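Local coordinates for protein collectin placenta 1 (Mus musculus, PDB 2OX9) that probably serves as a scavenger receptor whose calcium-dependent C-type lectin domain binds the leukocyte surface glycan Lewis(x), at residues Arg59-Trp63 against Glu122-Ile127. Residue numbers count along the deposited sequence, not the author numbering.
Sequences RESHW and EINNFI
In this C-type lectin fold, strand 62-64 pairs in parallel with strand 125-131 within one mixed sheet, linking it to strands 106-109 and 115-118; the last carries Asn116 and Asp117 of the calcium and glycan site. Glu60-Trp63 and Glu122-Ile127 are extended. His62 lies beside Asn125 (CA to CA 4.7 Å) and Trp63 beside Phe126 (4.4 Å), while the preceding residues splay, so the segments run 78° apart end to end. Asn125 N donates to Ser61 O (2.9 Å), Trp63 N to Asn125 O (2.9 Å) and, weakly, Ile127 N to Trp63 O (3.4 Å). His62 CA adds a CA-H...O contact with Asn125 O (3.3 Å).

His62 and Trp63, both chi1 m, point to opposite faces; Phe126, chi1 p, shares the face of Trp63. CH-pi contacts place Asn125 CB over the His62 ring face (3.8 Å to the centroid) and Asn124 CB over the Trp63 five-membered ring (3.6 Å). Trp63 CB meets Phe126 CB (3.8 Å). Trp63 NE1 donates to Glu24 O, and Ala29 of helix 26-35 touches both Trp63 and Phe126.

Water 1 accepts from Asn125 ND2 (3.0 Å), itself bonded to Ser20 O, and donates weakly to Glu60 OE1 (3.4 Å). Where the backbones diverge, water 2 accepts from Ser61 N (2.6 Å) and, weakly, Asn124 ND2 (2.7 Å); water 3 accepts from Asn124 ND2 (2.6 Å) and lies 3.3 Å from Ser61 OG.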
# COMPACT_ATOMS: atom_id res chain seq x y z
N ARG A 59 11.99 -9.86 -0.92
CA ARG A 59 12.48 -9.06 0.19
C ARG A 59 11.95 -7.63 0.25
O ARG A 59 11.84 -7.06 1.33
CB ARG A 59 14.01 -9.03 0.19
CG ARG A 59 14.60 -8.77 -1.18
CD ARG A 59 16.12 -8.78 -1.15
NE ARG A 59 16.68 -9.01 -2.48
CZ ARG A 59 17.96 -8.79 -2.79
NH1 ARG A 59 18.80 -8.33 -1.88
NH2 ARG A 59 18.38 -9.02 -4.03
N GLU A 60 11.63 -7.04 -0.89
CA GLU A 60 11.13 -5.67 -0.87
C GLU A 60 9.72 -5.56 -0.30
O GLU A 60 8.92 -6.50 -0.40
CB GLU A 60 11.17 -5.06 -2.28
CG GLU A 60 10.60 -5.93 -3.38
CD GLU A 60 11.61 -6.94 -3.90
OE1 GLU A 60 12.65 -6.52 -4.45
OE2 GLU A 60 11.36 -8.16 -3.76
N SER A 61 9.43 -4.42 0.32
CA SER A 61 8.11 -4.16 0.89
C SER A 61 7.36 -3.30 -0.13
O SER A 61 7.97 -2.61 -0.93
CB SER A 61 8.23 -3.38 2.20
OG SER A 61 9.10 -4.04 3.10
N HIS A 62 6.03 -3.35 -0.10
CA HIS A 62 5.23 -2.59 -1.05
C HIS A 62 4.24 -1.64 -0.39
O HIS A 62 3.36 -2.07 0.34
CB HIS A 62 4.44 -3.52 -1.96
CG HIS A 62 5.27 -4.23 -2.98
ND1 HIS A 62 6.01 -5.36 -2.69
CD2 HIS A 62 5.48 -3.96 -4.30
CE1 HIS A 62 6.64 -5.75 -3.78
NE2 HIS A 62 6.34 -4.93 -4.77
N TRP A 63 4.39 -0.35 -0.68
CA TRP A 63 3.48 0.66 -0.14
C TRP A 63 2.05 0.39 -0.64
O TRP A 63 1.86 -0.00 -1.79
CB TRP A 63 3.87 2.05 -0.64
CG TRP A 63 5.10 2.66 -0.07
CD1 TRP A 63 6.12 3.24 -0.77
CD2 TRP A 63 5.38 2.90 1.32
NE1 TRP A 63 7.02 3.83 0.09
CE2 TRP A 63 6.59 3.64 1.37
CE3 TRP A 63 4.73 2.58 2.52
CZ2 TRP A 63 7.16 4.06 2.59
CZ3 TRP A 63 5.30 3.00 3.72
CH2 TRP A 63 6.51 3.73 3.75
N GLU A 122 10.61 5.92 4.43
CA GLU A 122 11.26 4.66 4.10
C GLU A 122 11.12 4.41 2.60
O GLU A 122 10.07 4.68 2.02
CB GLU A 122 10.61 3.51 4.87
CG GLU A 122 11.29 2.17 4.65
CD GLU A 122 12.69 2.12 5.23
OE1 GLU A 122 12.81 1.94 6.46
OE2 GLU A 122 13.67 2.28 4.47
N ILE A 123 12.18 3.92 1.97
CA ILE A 123 12.16 3.64 0.54
C ILE A 123 11.63 2.22 0.31
O ILE A 123 12.29 1.25 0.67
CB ILE A 123 13.57 3.76 -0.07
CG1 ILE A 123 14.18 5.11 0.29
CG2 ILE A 123 13.50 3.60 -1.59
CD1 ILE A 123 15.70 5.13 0.25
N ASN A 124 10.44 2.12 -0.29
CA ASN A 124 9.79 0.84 -0.58
C ASN A 124 9.31 0.77 -2.03
O ASN A 124 9.24 1.78 -2.71
CB ASN A 124 8.55 0.66 0.30
CG ASN A 124 8.88 0.23 1.71
OD1 ASN A 124 8.13 0.51 2.64
ND2 ASN A 124 9.99 -0.47 1.86
N ASN A 125 8.98 -0.44 -2.49
CA ASN A 125 8.40 -0.59 -3.82
C ASN A 125 6.95 -0.22 -3.54
O ASN A 125 6.61 0.14 -2.41
CB ASN A 125 8.48 -2.04 -4.31
CG ASN A 125 9.85 -2.40 -4.85
OD1 ASN A 125 10.83 -2.40 -4.11
ND2 ASN A 125 9.93 -2.68 -6.14
N PHE A 126 6.08 -0.31 -4.54
CA PHE A 126 4.70 0.05 -4.32
C PHE A 126 3.75 -0.59 -5.32
O PHE A 126 4.18 -1.26 -6.26
CB PHE A 126 4.55 1.59 -4.35
CG PHE A 126 5.05 2.22 -5.62
CD1 PHE A 126 4.21 2.38 -6.72
CD2 PHE A 126 6.36 2.68 -5.71
CE1 PHE A 126 4.67 2.99 -7.89
CE2 PHE A 126 6.83 3.29 -6.87
CZ PHE A 126 5.98 3.45 -7.96
N ILE A 127 2.46 -0.38 -5.11
CA ILE A 127 1.46 -0.96 -6.00
C ILE A 127 0.41 0.08 -6.38
O ILE A 127 -0.19 0.69 -5.50
CB ILE A 127 0.71 -2.13 -5.32
CG1 ILE A 127 1.71 -3.16 -4.78
CG2 ILE A 127 -0.24 -2.79 -6.32
CD1 ILE A 127 1.07 -4.20 -3.90
O HOH W 1 12.16 -4.44 -7.11
O HOH W 2 11.15 -2.49 0.52
O HOH W 3 11.18 -1.63 3.92